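Local coordinates for putative HTH-type transcriptional regulator PH0061 (Pyrococcus horikoshii, PDB 2DBB), which probably acts as an AsnC-family transcriptional regulator that binds specific DNA sequences through a helix-turn-helix domain, at residues K6-D11 and A41-K46; Y67-V72 and R146-I151; P79-K84 and I131-N136. All coordinates share one frame; numbering follows the deposited sequence.

How the interactions relate
The three contacts run from the DNA-binding region to the far end of the sheet domain. Interaction 1 ties the start of helix 9-18 to helix 37-49, most of which falls in the predicted helix-turn-helix motif; its centre lies about 28 Å from that of interaction 2 and about 39 Å from that of interaction 3, on the opposite side of the chain's centre from the latter. Interactions 2 and 3 both draw on strand 134-148, one at its end and the other at its beginning, and their centres are about 24 Å apart. They touch where V72 CG1 packs on I131 CD1, 4.3 Å away. Strand 67-76 of interaction 2 leads into helix 79-89 of interaction 3.

Interaction 1 of 3, residues K6-D11 and A41-K46; sequences KLDRVD and ARRIDK
R43 reaches from helix 37-49 to the beginning of helix 9-18, where D8, V10 and D11 receive its guanidinium group. CG of R43 lies anti to the carbonyl carbon (chi1 -74°), and the chain then runs extended to NE, long enough to bring the charged end to the neighbouring helix. There NH1 serves two carboxylates. It forms a salt bridge with D8, NH1 to OD2 at 2.7 Å, and a second with D11, NH1 to OD1 at 3.1 Å. Both are bent, weak hydrogen bonds, and charge attraction probably contributes more than they do. The carboxylates are turned differently: that of D8 is nearly parallel to the guanidinium, 15° apart, but offset obliquely from it, whereas that of D11 meets the edge of the group with its own plane tilted by 62°.

V10 supplies the apolar part of the contact. Its CB sits over the centre of one guanidinium face, 3.7 Å above the plane, and its CG1 lies 3.6 Å from R43 NE. R43 is thus covered on a face by a branched aliphatic side chain while its edge is held by D11, and it also packs on L14, one turn further along helix 9-18.

D8 has a second task. As the N-cap residue it accepts from D11 N at 3.1 Å, and more weakly from V10 N, through the same OD2 that meets R43. One oxygen therefore joins the capping of a helix to a salt bridge from the helix start to helix 37-49. This three-residue network, D8-R43-D11, joins the start of helix 9-18 to helix 37-49 within the predicted winged helix-turn-helix domain of an AsnC-type regulator.

Interaction 2 of 3, residues Y67-V72 and R146-I151; sequences YMYAIV and RKFEII
Two different first torsions turn the rings of Y69 and F148 toward each other: CG of Y69 is anti to the carbonyl carbon (chi1 -79°), while CG of F148 is anti to the backbone N (chi1 -156°). The side chains come from opposite directions and bridge backbones that are well separated, the alpha carbons of Y69 and F148 being 12.0 Å apart. Contact is made by the outer parts of the rings. The hydroxyl oxygen OH of Y69 lies 4.0 Å from CZ of F148, and CE2 of Y69 is 4.1 Å from CE1 of F148. Although the planes are within 19° of parallel, the centroids are 5.8 Å apart, so the rings are slid past one another and barely overlap. The pair is held by van der Waals packing at the ring margins more than by a full offset stack.

Both aromatic residues are buried, and R110 of strand 107-114 joins them: it makes a cation-pi contact with Y69 and also packs on F148. On the strand 134-148 side, I142 and V145 touch Y69, setting the tyrosine among aliphatic neighbours.

K147 and F148 pair antiparallel with a strand of the second subunit, and I150 O is hydrogen-bonded to OH of Y69 of that subunit. The aromatic contact thus links the inner strand 67-76 to the last residues of strand 134-148, where the sheet continues into the second subunit. The beta-alpha-beta-beta-alpha-beta order and 2-3-1-4 antiparallel sheet of this alpha+beta domain are those of the ferredoxin-like fold, as in C-terminal domains of the Lrp/AsnC family.

Interaction 3 of 3, residues P79-K84 and I131-N136; sequences PSDADK and IKNAEN
N133 takes a backbone of left-handed helical form, phi 64° and psi 38°, and in this turn of the chain it presents its CB to the carboxylate of D81. D81 OD2 comes within 3.3 Å of N133 CB, the nearest approach between the two segments, and D81 CG is 3.6 Å from the same carbon. The side chains cross at about a right angle, and the carboxylate and amide planes are well inclined to each other. In both residues CG stands anti to the carbonyl carbon; for D81, with chi1 at -70°, this swings the carboxylate from the first turn of helix 79-89 across to the loop leading into strand 134-148.

Replacing D81 by alanine removes the carboxylate and would probably leave N133 CB without most of its cover from helix 79-89.

Nearby, K84 and K132 bring two like charges to the same side, with NZ of K84 and NZ of K132 5.6 Å apart; K132 also has a long, weak ion pair with E88. The two lysines would probably disfavour a closer approach of helix and loop. What joins the segments is a small contact of a carboxylate with an aliphatic carbon, at the surface, in which D81 OD2 and N133 CB meet by van der Waals contact; such chemistry implies a light touch between helix 79-89 and the loop.

Interaction 1 of 3, residues K6-D11 and A41-K46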
loop_
_atom_site.group_PDB
_atom_site.type_symbol
_atom_site.label_atom_id
_atom_site.label_comp_id
_atom_site.label_asym_id
_atom_site.label_seq_id
_atom_site.Cartn_x
_atom_site.Cartn_y
_atom_site.Cartn_z
ATOM N N LYS B 6 21.556 4.841 -2.443
ATOM C CA LYS B 6 22.518 3.746 -2.562
ATOM C C LYS B 6 22.481 2.734 -1.423
ATOM O O LYS B 6 22.581 3.094 -0.250
ATOM C CB LYS B 6 23.938 4.300 -2.703
ATOM C CG LYS B 6 24.734 3.640 -3.826
ATOM C CD LYS B 6 24.026 3.823 -5.164
ATOM C CE LYS B 6 24.816 3.229 -6.320
ATOM N NZ LYS B 6 24.169 3.534 -7.632
ATOM N N LEU B 7 22.344 1.462 -1.792
ATOM C CA LEU B 7 22.286 0.369 -0.828
ATOM C C LEU B 7 22.856 -0.903 -1.455
ATOM O O LEU B 7 22.586 -1.203 -2.617
ATOM C CB LEU B 7 20.833 0.132 -0.399
ATOM C CG LEU B 7 20.574 -0.915 0.685
ATOM C CD1 LEU B 7 21.251 -0.486 1.980
ATOM C CD2 LEU B 7 19.080 -1.079 0.890
ATOM N N ASP B 8 23.643 -1.639 -0.677
ATOM C CA ASP B 8 24.272 -2.884 -1.123
ATOM C C ASP B 8 23.393 -3.714 -2.070
ATOM O O ASP B 8 22.178 -3.803 -1.888
ATOM C CB ASP B 8 24.657 -3.713 0.104
ATOM C CG ASP B 8 25.194 -5.076 -0.256
ATOM O OD1 ASP B 8 26.272 -5.150 -0.884
ATOM O OD2 ASP B 8 24.529 -6.076 0.091
ATOM N N ARG B 9 24.019 -4.326 -3.074
ATOM C CA ARG B 9 23.299 -5.127 -4.063
ATOM C C ARG B 9 22.537 -6.316 -3.479
ATOM O O ARG B 9 21.431 -6.630 -3.924
ATOM C CB ARG B 9 24.260 -5.629 -5.145
ATOM C CG ARG B 9 23.549 -6.270 -6.334
ATOM C CD ARG B 9 24.526 -6.705 -7.423
ATOM N NE ARG B 9 23.838 -7.156 -8.632
ATOM C CZ ARG B 9 23.067 -6.379 -9.393
ATOM N NH1 ARG B 9 22.883 -5.104 -9.072
ATOM N NH2 ARG B 9 22.483 -6.877 -10.476
ATOM N N VAL B 10 23.131 -6.984 -2.497
ATOM C CA VAL B 10 22.483 -8.127 -1.867
ATOM C C VAL B 10 21.323 -7.675 -0.984
ATOM O O VAL B 10 20.313 -8.368 -0.874
ATOM C CB VAL B 10 23.481 -8.936 -1.020
ATOM C CG1 VAL B 10 22.749 -10.028 -0.248
ATOM C CG2 VAL B 10 24.541 -9.548 -1.928
ATOM N N ASP B 11 21.463 -6.514 -0.351
ATOM C CA ASP B 11 20.393 -6.003 0.497
ATOM C C ASP B 11 19.153 -5.725 -0.349
ATOM O O ASP B 11 18.032 -6.004 0.071
ATOM C CB ASP B 11 20.820 -4.719 1.213
ATOM C CG ASP B 11 21.870 -4.964 2.286
ATOM O OD1 ASP B 11 21.656 -5.839 3.152
ATOM O OD2 ASP B 11 22.908 -4.270 2.272
ATOM N N ALA B 41 21.007 -13.324 8.445
ATOM C CA ALA B 41 20.484 -12.834 9.712
ATOM C C ALA B 41 21.000 -11.429 9.977
ATOM O O ALA B 41 20.222 -10.524 10.274
ATOM C CB ALA B 41 20.891 -13.767 10.844
ATOM N N ARG B 42 22.312 -11.248 9.860
ATOM C CA ARG B 42 22.916 -9.945 10.083
ATOM C C ARG B 42 22.394 -8.894 9.107
ATOM O O ARG B 42 22.108 -7.764 9.505
ATOM C CB ARG B 42 24.440 -10.037 9.982
ATOM C CG ARG B 42 25.138 -10.297 11.319
ATOM C CD ARG B 42 26.021 -11.537 11.271
ATOM N NE ARG B 42 26.898 -11.537 10.103
ATOM C CZ ARG B 42 27.690 -12.550 9.759
ATOM N NH1 ARG B 42 27.725 -13.651 10.497
ATOM N NH2 ARG B 42 28.437 -12.466 8.665
ATOM N N ARG B 43 22.267 -9.260 7.833
ATOM C CA ARG B 43 21.777 -8.323 6.828
ATOM C C ARG B 43 20.358 -7.849 7.138
ATOM O O ARG B 43 20.086 -6.653 7.142
ATOM C CB ARG B 43 21.831 -8.960 5.442
ATOM C CG ARG B 43 23.243 -9.061 4.887
ATOM C CD ARG B 43 23.284 -9.781 3.550
ATOM N NE ARG B 43 24.567 -9.597 2.877
ATOM C CZ ARG B 43 24.999 -8.438 2.385
ATOM N NH1 ARG B 43 24.248 -7.346 2.482
ATOM N NH2 ARG B 43 26.184 -8.368 1.793
ATOM N N ILE B 44 19.458 -8.788 7.405
ATOM C CA ILE B 44 18.079 -8.437 7.721
ATOM C C ILE B 44 18.019 -7.597 8.984
ATOM O O ILE B 44 17.231 -6.658 9.079
ATOM C CB ILE B 44 17.213 -9.691 7.916
ATOM C CG1 ILE B 44 16.972 -10.352 6.562
ATOM C CG2 ILE B 44 15.890 -9.328 8.592
ATOM C CD1 ILE B 44 16.103 -11.582 6.635
ATOM N N ASP B 45 18.864 -7.926 9.949
ATOM C CA ASP B 45 18.883 -7.190 11.202
ATOM C C ASP B 45 19.306 -5.742 10.978
ATOM O O ASP B 45 18.734 -4.823 11.561
ATOM C CB ASP B 45 19.828 -7.865 12.190
ATOM C CG ASP B 45 19.360 -7.720 13.614
ATOM O OD1 ASP B 45 19.829 -6.797 14.316
ATOM O OD2 ASP B 45 18.500 -8.527 14.024
ATOM N N LYS B 46 20.300 -5.539 10.123
ATOM C CA LYS B 46 20.770 -4.194 9.829
ATOM C C LYS B 46 19.678 -3.419 9.093
ATOM O O LYS B 46 19.431 -2.249 9.380
ATOM C CB LYS B 46 22.039 -4.251 8.976
ATOM C CG LYS B 46 22.771 -2.924 8.861
ATOM C CD LYS B 46 23.175 -2.400 10.240
ATOM C CE LYS B 46 24.009 -1.131 10.132
ATOM N NZ LYS B 46 24.409 -0.605 11.468
#

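Interaction 2 of 3, residues Y67-V72 and R146-I151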
loop_
_atom_site.group_PDB
_atom_site.type_symbol
_atom_site.label_atom_id
_atom_site.label_comp_id
_atom_site.label_asym_id
_atom_site.label_seq_id
_atom_site.Cartn_x
_atom_site.Cartn_y
_atom_site.Cartn_z
ATOM N N TYR B 67 -14.416 -5.072 3.486
ATOM C CA TYR B 67 -14.005 -3.675 3.485
ATOM C C TYR B 67 -13.936 -3.120 2.066
ATOM O O TYR B 67 -14.045 -3.856 1.089
ATOM C CB TYR B 67 -12.612 -3.525 4.114
ATOM C CG TYR B 67 -12.500 -3.931 5.565
ATOM C CD1 TYR B 67 -13.130 -3.195 6.569
ATOM C CD2 TYR B 67 -11.737 -5.037 5.938
ATOM C CE1 TYR B 67 -12.999 -3.547 7.908
ATOM C CE2 TYR B 67 -11.599 -5.402 7.272
ATOM C CZ TYR B 67 -12.231 -4.653 8.252
ATOM O OH TYR B 67 -12.087 -5.004 9.573
ATOM N N MET B 68 -13.747 -1.805 1.982
ATOM C CA MET B 68 -13.602 -1.104 0.716
ATOM C C MET B 68 -12.653 0.062 0.981
ATOM O O MET B 68 -12.590 0.577 2.100
ATOM C CB MET B 68 -14.954 -0.576 0.206
ATOM C CG MET B 68 -15.543 0.598 0.994
ATOM S SD MET B 68 -17.020 1.362 0.205
ATOM C CE MET B 68 -16.263 2.328 -1.026
ATOM N N TYR B 69 -11.895 0.458 -0.034
ATOM C CA TYR B 69 -10.976 1.579 0.104
ATOM C C TYR B 69 -11.628 2.870 -0.347
ATOM O O TYR B 69 -12.582 2.873 -1.127
ATOM C CB TYR B 69 -9.723 1.391 -0.760
ATOM C CG TYR B 69 -8.670 0.467 -0.205
ATOM C CD1 TYR B 69 -8.233 0.586 1.113
ATOM C CD2 TYR B 69 -8.062 -0.493 -1.018
ATOM C CE1 TYR B 69 -7.214 -0.223 1.611
ATOM C CE2 TYR B 69 -7.045 -1.308 -0.530
ATOM C CZ TYR B 69 -6.622 -1.165 0.787
ATOM O OH TYR B 69 -5.599 -1.951 1.273
ATOM N N ALA B 70 -11.089 3.970 0.154
ATOM C CA ALA B 70 -11.527 5.300 -0.219
ATOM C C ALA B 70 -10.236 6.094 -0.250
ATOM O O ALA B 70 -9.368 5.908 0.605
ATOM C CB ALA B 70 -12.481 5.879 0.818
ATOM N N ILE B 71 -10.089 6.941 -1.260
ATOM C CA ILE B 71 -8.906 7.768 -1.366
ATOM C C ILE B 71 -9.401 9.188 -1.161
ATOM O O ILE B 71 -10.383 9.600 -1.777
ATOM C CB ILE B 71 -8.247 7.673 -2.762
ATOM C CG1 ILE B 71 -7.756 6.243 -3.029
ATOM C CG2 ILE B 71 -7.100 8.656 -2.854
ATOM C CD1 ILE B 71 -6.607 5.799 -2.145
ATOM N N VAL B 72 -8.740 9.917 -0.272
ATOM C CA VAL B 72 -9.106 11.300 -0.008
ATOM C C VAL B 72 -7.992 12.210 -0.521
ATOM O O VAL B 72 -6.831 12.109 -0.114
ATOM C CB VAL B 72 -9.349 11.529 1.496
ATOM C CG1 VAL B 72 -9.719 12.990 1.759
ATOM C CG2 VAL B 72 -10.465 10.611 1.968
ATOM N N ARG B 146 -7.442 -3.486 -8.764
ATOM C CA ARG B 146 -6.939 -4.356 -9.819
ATOM C C ARG B 146 -5.505 -4.821 -9.595
ATOM O O ARG B 146 -5.153 -5.955 -9.910
ATOM C CB ARG B 146 -7.058 -3.642 -11.165
ATOM C CG ARG B 146 -8.505 -3.344 -11.561
ATOM C CD ARG B 146 -9.295 -4.630 -11.751
ATOM N NE ARG B 146 -8.728 -5.439 -12.828
ATOM C CZ ARG B 146 -8.943 -5.219 -14.122
ATOM N NH1 ARG B 146 -9.724 -4.217 -14.509
ATOM N NH2 ARG B 146 -8.355 -5.991 -15.033
ATOM N N LYS B 147 -4.678 -3.942 -9.055
ATOM C CA LYS B 147 -3.294 -4.278 -8.783
ATOM C C LYS B 147 -2.921 -3.601 -7.479
ATOM O O LYS B 147 -3.353 -2.482 -7.223
ATOM C CB LYS B 147 -2.390 -3.774 -9.904
ATOM C CG LYS B 147 -0.956 -4.273 -9.798
ATOM C CD LYS B 147 -0.145 -3.852 -11.010
ATOM C CE LYS B 147 1.264 -4.424 -10.957
ATOM N NZ LYS B 147 2.044 -3.999 -12.162
ATOM N N PHE B 148 -2.142 -4.286 -6.647
ATOM C CA PHE B 148 -1.728 -3.705 -5.381
ATOM C C PHE B 148 -0.438 -4.320 -4.848
ATOM O O PHE B 148 -0.434 -5.451 -4.369
ATOM C CB PHE B 148 -2.833 -3.869 -4.341
ATOM C CG PHE B 148 -2.766 -2.862 -3.234
ATOM C CD1 PHE B 148 -3.467 -1.665 -3.325
ATOM C CD2 PHE B 148 -1.979 -3.096 -2.112
ATOM C CE1 PHE B 148 -3.389 -0.711 -2.312
ATOM C CE2 PHE B 148 -1.890 -2.149 -1.091
ATOM C CZ PHE B 148 -2.597 -0.954 -1.189
ATOM N N GLU B 149 0.652 -3.566 -4.938
ATOM C CA GLU B 149 1.956 -4.008 -4.447
ATOM C C GLU B 149 2.590 -2.823 -3.751
ATOM O O GLU B 149 2.164 -1.688 -3.944
ATOM C CB GLU B 149 2.891 -4.417 -5.587
ATOM C CG GLU B 149 2.344 -5.407 -6.583
ATOM C CD GLU B 149 3.402 -5.810 -7.599
ATOM O OE1 GLU B 149 4.105 -4.905 -8.110
ATOM O OE2 GLU B 149 3.527 -7.023 -7.887
ATOM N N ILE B 150 3.620 -3.081 -2.955
ATOM C CA ILE B 150 4.311 -1.999 -2.268
ATOM C C ILE B 150 5.526 -1.583 -3.100
ATOM O O ILE B 150 5.766 -0.393 -3.311
ATOM C CB ILE B 150 4.758 -2.429 -0.855
ATOM C CG1 ILE B 150 3.559 -2.991 -0.088
ATOM C CG2 ILE B 150 5.341 -1.239 -0.107
ATOM C CD1 ILE B 150 2.327 -2.101 -0.142
ATOM N N ILE B 151 6.287 -2.571 -3.564
ATOM C CA ILE B 151 7.453 -2.322 -4.405
ATOM C C ILE B 151 7.534 -3.399 -5.483
ATOM O O ILE B 151 6.902 -4.460 -5.296
ATOM C CB ILE B 151 8.770 -2.344 -3.598
ATOM C CG1 ILE B 151 8.779 -1.212 -2.578
ATOM C CG2 ILE B 151 9.961 -2.171 -4.531
ATOM C CD1 ILE B 151 10.157 -0.939 -2.008
ATOM O OXT ILE B 151 8.234 -3.175 -6.494
#

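Interaction 3 of 3, residues P79-K84 and I131-N136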
loop_
_atom_site.group_PDB
_atom_site.type_symbol
_atom_site.label_atom_id
_atom_site.label_comp_id
_atom_site.label_asym_id
_atom_site.label_seq_id
_atom_site.Cartn_x
_atom_site.Cartn_y
_atom_site.Cartn_z
ATOM N N PRO B 79 0.694 25.651 4.331
ATOM C CA PRO B 79 1.539 24.557 4.825
ATOM C C PRO B 79 1.236 24.175 6.269
ATOM O O PRO B 79 1.057 22.997 6.588
ATOM C CB PRO B 79 2.951 25.115 4.673
ATOM C CG PRO B 79 2.830 26.010 3.487
ATOM C CD PRO B 79 1.527 26.727 3.763
ATOM N N SER B 80 1.189 25.182 7.136
ATOM C CA SER B 80 0.912 24.983 8.552
ATOM C C SER B 80 -0.341 24.145 8.758
ATOM O O SER B 80 -0.413 23.338 9.690
ATOM C CB SER B 80 0.740 26.335 9.251
ATOM O OG SER B 80 0.354 26.164 10.603
ATOM N N ASP B 81 -1.329 24.350 7.891
ATOM C CA ASP B 81 -2.579 23.607 7.976
ATOM C C ASP B 81 -2.361 22.172 7.533
ATOM O O ASP B 81 -2.927 21.244 8.113
ATOM C CB ASP B 81 -3.662 24.249 7.102
ATOM C CG ASP B 81 -4.148 25.577 7.653
ATOM O OD1 ASP B 81 -3.964 25.829 8.864
ATOM O OD2 ASP B 81 -4.728 26.365 6.874
ATOM N N ALA B 82 -1.536 21.993 6.505
ATOM C CA ALA B 82 -1.241 20.665 5.989
ATOM C C ALA B 82 -0.645 19.784 7.085
ATOM O O ALA B 82 -1.166 18.713 7.383
ATOM C CB ALA B 82 -0.279 20.761 4.819
ATOM N N ASP B 83 0.441 20.252 7.691
ATOM C CA ASP B 83 1.110 19.497 8.745
ATOM C C ASP B 83 0.195 19.180 9.912
ATOM O O ASP B 83 0.272 18.092 10.487
ATOM C CB ASP B 83 2.342 20.255 9.243
ATOM C CG ASP B 83 3.459 20.280 8.217
ATOM O OD1 ASP B 83 3.847 19.194 7.731
ATOM O OD2 ASP B 83 3.952 21.381 7.897
ATOM N N LYS B 84 -0.674 20.124 10.260
ATOM C CA LYS B 84 -1.599 19.919 11.365
ATOM C C LYS B 84 -2.623 18.863 10.985
ATOM O O LYS B 84 -2.966 18.009 11.795
ATOM C CB LYS B 84 -2.315 21.222 11.734
ATOM C CG LYS B 84 -3.112 21.126 13.028
ATOM C CD LYS B 84 -3.718 22.471 13.410
ATOM C CE LYS B 84 -4.311 22.449 14.819
ATOM N NZ LYS B 84 -5.441 21.491 14.977
ATOM N N ILE B 131 -10.894 17.309 9.068
ATOM C CA ILE B 131 -10.156 18.071 8.073
ATOM C C ILE B 131 -10.658 19.507 8.032
ATOM O O ILE B 131 -11.728 19.789 7.493
ATOM C CB ILE B 131 -10.300 17.455 6.668
ATOM C CG1 ILE B 131 -9.816 16.005 6.688
ATOM C CG2 ILE B 131 -9.493 18.268 5.662
ATOM C CD1 ILE B 131 -9.997 15.293 5.377
ATOM N N LYS B 132 -9.887 20.416 8.613
ATOM C CA LYS B 132 -10.274 21.817 8.627
ATOM C C LYS B 132 -9.299 22.634 7.797
ATOM O O LYS B 132 -8.160 22.216 7.576
ATOM C CB LYS B 132 -10.284 22.368 10.062
ATOM C CG LYS B 132 -11.081 21.558 11.086
ATOM C CD LYS B 132 -10.211 20.507 11.761
ATOM C CE LYS B 132 -10.947 19.838 12.916
ATOM N NZ LYS B 132 -10.117 18.805 13.607
ATOM N N ASN B 133 -9.756 23.790 7.328
ATOM C CA ASN B 133 -8.911 24.695 6.556
ATOM C C ASN B 133 -8.433 24.136 5.217
ATOM O O ASN B 133 -7.290 24.374 4.812
ATOM C CB ASN B 133 -7.695 25.095 7.400
ATOM C CG ASN B 133 -8.078 25.592 8.787
ATOM O OD1 ASN B 133 -7.236 25.664 9.684
ATOM N ND2 ASN B 133 -9.349 25.943 8.966
ATOM N N ALA B 134 -9.301 23.403 4.531
ATOM C CA ALA B 134 -8.954 22.832 3.235
ATOM C C ALA B 134 -9.703 23.570 2.134
ATOM O O ALA B 134 -10.879 23.887 2.279
ATOM C CB ALA B 134 -9.304 21.343 3.202
ATOM N N GLU B 135 -9.014 23.868 1.042
ATOM C CA GLU B 135 -9.638 24.555 -0.076
ATOM C C GLU B 135 -10.462 23.541 -0.873
ATOM O O GLU B 135 -11.563 23.836 -1.330
ATOM C CB GLU B 135 -8.566 25.185 -0.971
ATOM C CG GLU B 135 -9.063 25.667 -2.342
ATOM C CD GLU B 135 -10.002 26.865 -2.266
ATOM O OE1 GLU B 135 -10.561 27.257 -3.320
ATOM O OE2 GLU B 135 -10.179 27.419 -1.158
ATOM N N ASN B 136 -9.926 22.335 -1.017
ATOM C CA ASN B 136 -10.610 21.292 -1.765
ATOM C C ASN B 136 -10.377 19.908 -1.179
ATOM O O ASN B 136 -9.256 19.559 -0.817
ATOM C CB ASN B 136 -10.143 21.304 -3.227
ATOM C CG ASN B 136 -10.782 22.415 -4.038
ATOM O OD1 ASN B 136 -11.914 22.288 -4.516
ATOM N ND2 ASN B 136 -10.062 23.515 -4.192
#